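Local coordinates for protein alkyl hydroperoxide reductase E (Mycobacterium tuberculosis, PDB 5C04) that probably acts as a thiol-specific peroxidase that reduces hydrogen peroxide and organic hydroperoxides to water and alcohols, in the peroxiredoxin version of the thioredoxin fold, at residues Ala66-Ser71 / Pro90-Phe95; Gln17-Val22 / Gly73-His78; Phe37-Phe42 / Ala115-Phe120. The protein carries 1 engineered substitution. One frame throughout, in Å; residues are numbered along the deposited sequence. Where two conformers were deposited one is given.

Interaction 1: residues Ala66-Ser71 / Pro90-Phe95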
loop_
_atom_site.group_PDB
_atom_site.type_symbol
_atom_site.label_atom_id
_atom_site.label_comp_id
_atom_site.label_asym_id
_atom_site.label_seq_id
_atom_site.Cartn_x
_atom_site.Cartn_y
_atom_site.Cartn_z
ATOM N N ALA A 66 -25.421 -1.802 3.319
ATOM C CA ALA A 66 -24.070 -2.285 3.575
ATOM C C ALA A 66 -23.114 -1.143 3.288
ATOM O O ALA A 66 -23.433 -0.250 2.502
ATOM C CB ALA A 66 -23.742 -3.470 2.695
ATOM N N ALA A 67 -21.962 -1.151 3.957
ATOM C CA ALA A 67 -20.938 -0.141 3.725
ATOM C C ALA A 67 -19.600 -0.808 3.422
ATOM O O ALA A 67 -19.196 -1.724 4.128
ATOM C CB ALA A 67 -20.798 0.770 4.918
ATOM N N LEU A 68 -18.949 -0.307 2.381
ATOM C CA LEU A 68 -17.637 -0.822 1.954
ATOM C C LEU A 68 -16.674 0.329 1.810
ATOM O O LEU A 68 -16.931 1.264 1.060
ATOM C CB LEU A 68 -17.756 -1.526 0.599
ATOM C CG LEU A 68 -18.854 -2.593 0.487
ATOM C CD1 LEU A 68 -19.075 -3.039 -0.947
ATOM C CD2 LEU A 68 -18.507 -3.777 1.354
ATOM N N ALA A 69 -15.541 0.238 2.493
ATOM C CA ALA A 69 -14.493 1.239 2.348
ATOM C C ALA A 69 -13.548 0.712 1.266
ATOM O O ALA A 69 -13.326 -0.500 1.221
ATOM C CB ALA A 69 -13.790 1.467 3.666
ATOM N N ILE A 70 -13.112 1.559 0.352
ATOM C CA ILE A 70 -12.192 1.128 -0.727
ATOM C C ILE A 70 -10.995 2.055 -0.821
ATOM O O ILE A 70 -11.147 3.272 -0.905
ATOM C CB ILE A 70 -12.924 1.150 -2.089
ATOM C CG1 ILE A 70 -14.205 0.293 -2.015
ATOM C CG2 ILE A 70 -12.006 0.722 -3.239
ATOM C CD1 ILE A 70 -15.112 0.343 -3.244
ATOM N N SER A 71 -9.795 1.469 -0.850
ATOM C CA SER A 71 -8.568 2.244 -0.921
ATOM C C SER A 71 -7.528 1.413 -1.649
ATOM O O SER A 71 -7.713 0.206 -1.789
ATOM C CB SER A 71 -8.108 2.573 0.490
ATOM O OG SER A 71 -7.136 3.603 0.471
ATOM N N PRO A 90 -16.150 -4.106 5.944
ATOM C CA PRO A 90 -15.125 -4.441 4.954
ATOM C C PRO A 90 -14.338 -3.231 4.454
ATOM O O PRO A 90 -14.921 -2.211 4.068
ATOM C CB PRO A 90 -15.915 -5.061 3.786
ATOM C CG PRO A 90 -17.240 -5.424 4.372
ATOM C CD PRO A 90 -17.509 -4.415 5.434
ATOM N N LEU A 91 -13.014 -3.380 4.479
ATOM C CA LEU A 91 -12.076 -2.480 3.813
ATOM C C LEU A 91 -11.566 -3.264 2.638
ATOM O O LEU A 91 -11.005 -4.360 2.835
ATOM C CB LEU A 91 -10.917 -2.140 4.719
ATOM C CG LEU A 91 -11.175 -1.087 5.803
ATOM C CD1 LEU A 91 -12.047 -1.570 6.938
ATOM C CD2 LEU A 91 -9.856 -0.619 6.395
ATOM N N LEU A 92 -11.797 -2.734 1.439
ATOM C CA LEU A 92 -11.459 -3.424 0.194
ATOM C C LEU A 92 -10.219 -2.870 -0.444
ATOM O O LEU A 92 -9.968 -1.662 -0.378
ATOM C CB LEU A 92 -12.590 -3.331 -0.811
ATOM C CG LEU A 92 -13.946 -3.793 -0.312
ATOM C CD1 LEU A 92 -14.885 -3.822 -1.502
ATOM C CD2 LEU A 92 -13.898 -5.140 0.394
ATOM N N SER A 93 -9.442 -3.763 -1.076
ATOM C CA SER A 93 -8.133 -3.408 -1.653
ATOM C C SER A 93 -8.184 -3.175 -3.152
ATOM O O SER A 93 -8.305 -4.137 -3.923
ATOM C CB SER A 93 -7.129 -4.523 -1.376
ATOM O OG SER A 93 -6.816 -4.576 -0.017
ATOM N N ASP A 94 -8.072 -1.912 -3.560
ATOM C CA ASP A 94 -7.993 -1.529 -4.968
ATOM C C ASP A 94 -6.489 -1.429 -5.343
ATOM O O ASP A 94 -6.007 -0.407 -5.820
ATOM C CB ASP A 94 -8.756 -0.196 -5.169
ATOM C CG ASP A 94 -9.017 0.138 -6.639
ATOM O OD1 ASP A 94 -8.976 -0.769 -7.521
ATOM O OD2 ASP A 94 -9.246 1.333 -6.933
ATOM N N PHE A 95 -5.799 -2.546 -5.132
ATOM C CA PHE A 95 -4.330 -2.574 -4.996
ATOM C C PHE A 95 -3.559 -2.914 -6.274
ATOM O O PHE A 95 -2.549 -2.264 -6.588
ATOM C CB PHE A 95 -3.965 -3.585 -3.922
ATOM C CG PHE A 95 -2.488 -3.898 -3.838
ATOM C CD1 PHE A 95 -1.625 -3.004 -3.223
ATOM C CD2 PHE A 95 -1.990 -5.096 -4.323
ATOM C CE1 PHE A 95 -0.278 -3.269 -3.140
ATOM C CE2 PHE A 95 -0.648 -5.366 -4.253
ATOM C CZ PHE A 95 0.197 -4.457 -3.658
#
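Strand 66-71 and strand 91-93, paired from Ala69–Leu91 to Ser71–Ser93, are the two parallel strands of a beta-alpha-beta unit whose connecting helix is 75-85. Their short axes diverge by 38°, yet four backbone bonds alternate between them. Ala69 N donates to Pro90 O (3.0 Å) and Leu92 N to Ala69 O (2.7 Å). The ladder continues with Ser71 N to Leu92 O, at 3.2 Å, and ends with Asp94 N to Ser71 O, at 2.8 Å.

Side chains pack beside this ladder. The CD2 branch of Leu68 rests on the Pro90 ring, 3.7 Å from Pro90 CG and 3.8 Å from Pro90 CB. Ile70 spreads both branches over the second strand: CG1 lies 4.1 Å from Leu92 CB, and CG2 lies 3.9 Å from Asp94 CB. Ile70 and Leu92 share one face of the sheet, where Leu92 also touches Leu14 and Ile70 touches Phe37. Ala69, Leu91, Ser71 and Ser93 look to the other face, where helix 75-85 covers Leu91 and Ser71 through Trp81 and His78. The carboxylate of Asp94 is gripped by Val101 N and Ser102 OG, and in one of its two conformers Ser71 OG bonds to His38 O near Cys46, the probable active-site cysteine. The arrangement is a parallel beta-alpha-beta crossover that, by way of helix 75-85 and strand 91-93, extends the sheet beyond strand 65-71 of the thioredoxin-like core.

Interaction 2: residues Gln17-Val22 / Gly73-His78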
loop_
_atom_site.group_PDB
_atom_site.type_symbol
_atom_site.label_atom_id
_atom_site.label_comp_id
_atom_site.label_asym_id
_atom_site.label_seq_id
_atom_site.Cartn_x
_atom_site.Cartn_y
_atom_site.Cartn_z
ATOM N N GLN A 17 -9.999 -7.165 4.141
ATOM C CA GLN A 17 -8.845 -7.228 5.059
ATOM C C GLN A 17 -8.516 -8.649 5.492
ATOM O O GLN A 17 -7.402 -8.926 5.920
ATOM C CB GLN A 17 -9.040 -6.339 6.289
ATOM C CG GLN A 17 -10.258 -6.696 7.162
ATOM C CD GLN A 17 -11.497 -5.875 6.840
ATOM O OE1 GLN A 17 -11.858 -5.715 5.692
ATOM N NE2 GLN A 17 -12.147 -5.365 7.870
ATOM N N ASN A 18 -9.491 -9.543 5.372
ATOM C CA ASN A 18 -9.294 -10.968 5.655
ATOM C C ASN A 18 -9.016 -11.810 4.399
ATOM O O ASN A 18 -9.063 -13.054 4.453
ATOM C CB ASN A 18 -10.529 -11.460 6.405
ATOM C CG ASN A 18 -10.689 -10.763 7.736
ATOM O OD1 ASN A 18 -9.763 -10.771 8.559
ATOM N ND2 ASN A 18 -11.829 -10.125 7.950
ATOM N N GLN A 19 -8.721 -11.140 3.283
ATOM C CA GLN A 19 -8.464 -11.751 1.972
ATOM C C GLN A 19 -9.663 -12.512 1.381
ATOM O O GLN A 19 -9.521 -13.309 0.456
ATOM C CB GLN A 19 -7.162 -12.578 1.994
ATOM C CG GLN A 19 -5.946 -11.648 2.045
ATOM C CD GLN A 19 -4.688 -12.257 2.642
ATOM O OE1 GLN A 19 -3.908 -11.561 3.299
ATOM N NE2 GLN A 19 -4.463 -13.535 2.393
ATOM N N GLN A 20 -10.859 -12.207 1.885
ATOM C CA GLN A 20 -12.104 -12.742 1.318
ATOM C C GLN A 20 -12.612 -11.847 0.184
ATOM O O GLN A 20 -12.413 -10.616 0.214
ATOM C CB GLN A 20 -13.178 -12.824 2.404
ATOM C CG GLN A 20 -12.797 -13.700 3.593
ATOM C CD GLN A 20 -12.756 -15.186 3.285
ATOM O OE1 GLN A 20 -13.314 -15.657 2.286
ATOM N NE2 GLN A 20 -12.079 -15.943 4.146
ATOM N N LEU A 21 -13.271 -12.439 -0.804
ATOM C CA LEU A 21 -13.698 -11.726 -1.992
ATOM C C LEU A 21 -15.055 -11.085 -1.784
ATOM O O LEU A 21 -16.007 -11.759 -1.393
ATOM C CB LEU A 21 -13.760 -12.649 -3.192
ATOM C CG LEU A 21 -12.400 -13.188 -3.647
ATOM C CD1 LEU A 21 -12.595 -14.216 -4.735
ATOM C CD2 LEU A 21 -11.528 -12.035 -4.118
ATOM N N VAL A 22 -15.142 -9.801 -2.102
ATOM C CA VAL A 22 -16.389 -9.049 -2.016
ATOM C C VAL A 22 -16.718 -8.538 -3.404
ATOM O O VAL A 22 -15.886 -7.931 -4.056
ATOM C CB VAL A 22 -16.216 -7.866 -1.065
ATOM C CG1 VAL A 22 -17.453 -6.973 -1.089
ATOM C CG2 VAL A 22 -15.919 -8.347 0.345
ATOM N N GLY A 73 -4.657 0.351 -0.643
ATOM C CA GLY A 73 -3.829 -0.522 0.164
ATOM C C GLY A 73 -4.164 -1.985 -0.004
ATOM O O GLY A 73 -5.313 -2.316 -0.290
ATOM N N PRO A 74 -3.191 -2.870 0.193
ATOM C CA PRO A 74 -3.417 -4.296 0.157
ATOM C C PRO A 74 -4.016 -4.824 1.459
ATOM O O PRO A 74 -3.990 -4.143 2.485
ATOM C CB PRO A 74 -2.028 -4.850 -0.094
ATOM C CG PRO A 74 -1.131 -3.897 0.610
ATOM C CD PRO A 74 -1.785 -2.541 0.488
ATOM N N PRO A 75 -4.516 -6.073 1.445
ATOM C CA PRO A 75 -5.198 -6.545 2.645
ATOM C C PRO A 75 -4.398 -6.526 3.941
ATOM O O PRO A 75 -4.964 -6.217 4.952
ATOM C CB PRO A 75 -5.665 -7.966 2.266
ATOM C CG PRO A 75 -5.828 -7.877 0.795
ATOM C CD PRO A 75 -4.702 -6.972 0.313
ATOM N N PRO A 76 -3.084 -6.844 3.929
ATOM C CA PRO A 76 -2.379 -6.820 5.234
ATOM C C PRO A 76 -2.361 -5.432 5.885
ATOM O O PRO A 76 -2.406 -5.333 7.104
ATOM C CB PRO A 76 -0.954 -7.288 4.877
ATOM C CG PRO A 76 -1.145 -8.128 3.663
ATOM C CD PRO A 76 -2.250 -7.452 2.873
ATOM N N THR A 77 -2.232 -4.373 5.074
ATOM C CA THR A 77 -2.336 -3.026 5.613
ATOM C C THR A 77 -3.683 -2.796 6.271
ATOM O O THR A 77 -3.780 -2.263 7.383
ATOM C CB THR A 77 -2.100 -1.995 4.500
ATOM O OG1 THR A 77 -0.728 -2.100 4.078
ATOM C CG2 THR A 77 -2.369 -0.573 4.950
ATOM N N HIS A 78 -4.728 -3.165 5.532
ATOM C CA HIS A 78 -6.086 -2.955 6.014
ATOM C C HIS A 78 -6.433 -3.824 7.200
ATOM O O HIS A 78 -7.162 -3.373 8.082
ATOM C CB HIS A 78 -7.064 -3.136 4.874
ATOM C CG HIS A 78 -6.958 -2.058 3.837
ATOM N ND1 HIS A 78 -7.477 -2.186 2.578
ATOM C CD2 HIS A 78 -6.353 -0.842 3.873
ATOM C CE1 HIS A 78 -7.231 -1.088 1.882
ATOM N NE2 HIS A 78 -6.540 -0.259 2.641
#
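Van der Waals contact between side chains begins with Gln19 and Pro75, which cross at about a right angle. In one of its two conformers, Gln19 places CG 3.7 Å from Pro75 CB and 4.0 Å from Pro75 CG. The Gln19 chain runs extended beyond CG. Deeper in the contact, the base of the Gln17 side chain meets the first helical turn: its CB is 3.7 Å from His78 C and 4.0 Å from His78 CB.

The backbones approach with Gln17 O and Pro75 O, two acceptors, 3.8 Å apart. Within the helix start, His78 N bonds to Pro74 O at 3.3 Å, and the same oxygen sits above one face of the His78 ring, offset toward its rim. Pro74 is the N-cap of helix 75-85.

Polar ends find partners beyond the two segments. Gln17 CG is wedged between the backbone N and carbonyl carbon (chi1 61°), and the chain bends at chi2 (-95°). The amide beyond this bend takes a bond from Leu91 N on OE1 and gives one from NE2 to Phe89 O. Asn18 OD1 accepts from Lys79 NZ further along the same helix.

The turn before strand 21-23 therefore touches the proline-rich helix start by van der Waals contact, mostly of carbon atoms, while the Gln17 amide bonds to Leu91 at the start of strand 91-93 and to Phe89 just before it.

Interaction 3: residues Phe37-Phe42 / Ala115-Phe120. Engineered in segment 37-42: His38 (natural residue Phe).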
loop_
_atom_site.group_PDB
_atom_site.type_symbol
_atom_site.label_atom_id
_atom_site.label_comp_id
_atom_site.label_asym_id
_atom_site.label_seq_id
_atom_site.Cartn_x
_atom_site.Cartn_y
_atom_site.Cartn_z
ATOM N N PHE A 37 -14.827 5.479 -0.935
ATOM C CA PHE A 37 -13.427 5.547 -1.439
ATOM C C PHE A 37 -12.649 6.490 -0.552
ATOM O O PHE A 37 -13.164 7.533 -0.142
ATOM C CB PHE A 37 -13.389 6.036 -2.886
ATOM C CG PHE A 37 -13.925 5.041 -3.880
ATOM C CD1 PHE A 37 -15.282 5.000 -4.202
ATOM C CD2 PHE A 37 -13.073 4.164 -4.532
ATOM C CE1 PHE A 37 -15.773 4.098 -5.142
ATOM C CE2 PHE A 37 -13.555 3.265 -5.479
ATOM C CZ PHE A 37 -14.899 3.227 -5.767
ATOM N N HIS A 38 -11.384 6.166 -0.271
ATOM C CA HIS A 38 -10.568 7.082 0.515
ATOM C C HIS A 38 -9.092 6.899 0.188
ATOM O O HIS A 38 -8.697 5.825 -0.279
ATOM C CB HIS A 38 -10.838 6.952 2.008
ATOM C CG HIS A 38 -10.379 5.670 2.576
ATOM N ND1 HIS A 38 -9.152 5.556 3.199
ATOM C CD2 HIS A 38 -10.908 4.423 2.541
ATOM C CE1 HIS A 38 -8.974 4.305 3.563
ATOM N NE2 HIS A 38 -10.013 3.599 3.186
ATOM N N PRO A 39 -8.291 7.953 0.407
ATOM C CA PRO A 39 -6.870 7.904 0.094
ATOM C C PRO A 39 -6.007 6.780 0.696
ATOM O O PRO A 39 -5.482 5.951 -0.056
ATOM C CB PRO A 39 -6.384 9.282 0.558
ATOM C CG PRO A 39 -7.523 10.175 0.281
ATOM C CD PRO A 39 -8.764 9.339 0.540
ATOM N N LEU A 40 -5.820 6.743 2.014
ATOM C CA LEU A 40 -4.788 5.889 2.578
ATOM C C LEU A 40 -5.021 5.531 4.028
ATOM O O LEU A 40 -5.239 6.407 4.880
ATOM C CB LEU A 40 -3.418 6.568 2.514
ATOM C CG LEU A 40 -2.684 6.677 1.160
ATOM C CD1 LEU A 40 -1.398 7.492 1.334
ATOM C CD2 LEU A 40 -2.416 5.301 0.576
ATOM N N ALA A 41 -4.890 4.226 4.327
ATOM C CA ALA A 41 -4.790 3.784 5.704
ATOM C C ALA A 41 -3.728 4.552 6.474
ATOM O O ALA A 41 -2.694 4.916 5.918
ATOM C CB ALA A 41 -4.471 2.304 5.763
ATOM N N PHE A 42 -3.998 4.773 7.759
ATOM C CA PHE A 42 -3.019 5.333 8.704
ATOM C C PHE A 42 -2.667 6.762 8.345
ATOM O O PHE A 42 -1.501 7.207 8.580
ATOM C CB PHE A 42 -1.709 4.555 8.768
ATOM C CG PHE A 42 -1.845 3.100 9.041
ATOM C CD1 PHE A 42 -2.210 2.629 10.289
ATOM C CD2 PHE A 42 -1.501 2.181 8.047
ATOM C CE1 PHE A 42 -2.271 1.247 10.532
ATOM C CE2 PHE A 42 -1.578 0.820 8.296
ATOM C CZ PHE A 42 -1.977 0.379 9.512
ATOM N N ALA A 115 -7.064 7.039 -4.381
ATOM C CA ALA A 115 -8.447 7.479 -4.584
ATOM C C ALA A 115 -8.630 8.812 -3.884
ATOM O O ALA A 115 -8.092 9.043 -2.782
ATOM C CB ALA A 115 -9.429 6.453 -4.052
ATOM N N ASN A 116 -9.389 9.707 -4.533
ATOM C CA ASN A 116 -9.963 10.849 -3.862
ATOM C C ASN A 116 -11.079 10.390 -2.943
ATOM O O ASN A 116 -11.377 9.199 -2.848
ATOM C CB ASN A 116 -10.471 11.873 -4.916
ATOM C CG ASN A 116 -9.334 12.541 -5.678
ATOM O OD1 ASN A 116 -8.344 12.939 -5.097
ATOM N ND2 ASN A 116 -9.482 12.664 -6.993
ATOM N N ARG A 117 -11.693 11.354 -2.248
ATOM C CA ARG A 117 -12.766 11.050 -1.307
ATOM C C ARG A 117 -14.097 10.950 -2.053
ATOM O O ARG A 117 -14.972 11.827 -1.953
ATOM C CB ARG A 117 -12.791 12.092 -0.163
ATOM C CG ARG A 117 -11.523 12.046 0.670
ATOM C CD ARG A 117 -11.574 12.869 1.974
ATOM N NE ARG A 117 -10.211 13.004 2.459
ATOM C CZ ARG A 117 -9.509 12.045 3.057
ATOM N NH1 ARG A 117 -10.088 10.917 3.406
ATOM N NH2 ARG A 117 -8.201 12.226 3.274
ATOM N N GLY A 118 -14.224 9.879 -2.817
ATOM C CA GLY A 118 -15.422 9.582 -3.597
ATOM C C GLY A 118 -16.395 8.788 -2.760
ATOM O O GLY A 118 -16.012 7.884 -2.015
ATOM N N THR A 119 -17.685 9.103 -2.862
ATOM C CA THR A 119 -18.687 8.340 -2.145
ATOM C C THR A 119 -19.872 8.098 -3.066
ATOM O O THR A 119 -20.297 9.012 -3.769
ATOM C CB THR A 119 -19.248 9.087 -0.917
ATOM O OG1 THR A 119 -18.232 9.876 -0.288
ATOM C CG2 THR A 119 -19.909 8.109 0.063
ATOM N N PHE A 120 -20.395 6.893 -3.032
ATOM C CA PHE A 120 -21.561 6.530 -3.822
ATOM C C PHE A 120 -22.514 5.725 -2.998
ATOM O O PHE A 120 -22.134 5.002 -2.086
ATOM C CB PHE A 120 -21.125 5.694 -5.026
ATOM C CG PHE A 120 -20.168 6.395 -5.912
ATOM C CD1 PHE A 120 -18.806 6.273 -5.677
ATOM C CD2 PHE A 120 -20.593 7.148 -6.988
ATOM C CE1 PHE A 120 -17.902 6.941 -6.467
ATOM C CE2 PHE A 120 -19.698 7.813 -7.791
ATOM C CZ PHE A 120 -18.336 7.696 -7.539
HETATM O O HOH W 1 -6.804 5.097 -2.197
#
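Phe37 and Phe120 meet rim to rim, their planes 84° apart and neither ring over the other's face. Phe37 CE1 comes to 3.8 Å from Phe120 CD1, while Phe37 CD1 lies near the Phe120 plane at that ring's edge. With CG anti to its carbonyl carbon (chi1 -70°), the Phe37 ring has Gly118 O at its edge. The same oxygen accepts a bent bond from Phe37 N, 2.9 Å long with an N-H...O angle of 136°. Phe37 CB also packs against Ala115 CB at 4.1 Å.

Pro39 and Arg117 cross at about a right angle. Pro39 CD lies over one face of the Arg117 guanidinium, toward the rim, 3.5 Å from NH1. The proline ring also leans on the opposing backbone, its CG 3.3 Å from Ala115 O. A water bridges the two segments at this end, donating to Pro39 O (2.7 Å) and accepting from Ala115 N (2.9 Å). His38, engineered in place of phenylalanine, turns its CB away from segment 115-120 and touches Cys46.

Arg117, the centre of an inverse gamma turn, reaches beside Cys46, the probable active-site cysteine; its NH1 forms a salt bridge with Glu49 and its NH2 bonds to Pro136 O. The contact thus spans the end of strand 32-37 and the antiparallel strand 114-122, with helix 44-55 on the Arg117 side and strand 128-134 touching Phe120.

In the fold
From the N terminus, segment 17-22 waits until residues 73-78 to close interaction 2. Meanwhile 37-42 opens the longest loop, which interaction 3 closes at 115-120. Interaction 1 closes the short loop from 66-71 to 90-95 and is nested inside that of interaction 3, while interaction 2 crosses both. The three contacts reach one mixed sheet: interaction 1 pairs parallel strands, interaction 3 brings in the antiparallel strand 114-122, and interaction 2 sets the turn ahead of strand 21-23 against helix 75-85. Interactions 1 and 3 also join directly where His38 N meets Ile70 O, and interactions 2 and 3 both touch the second subunit.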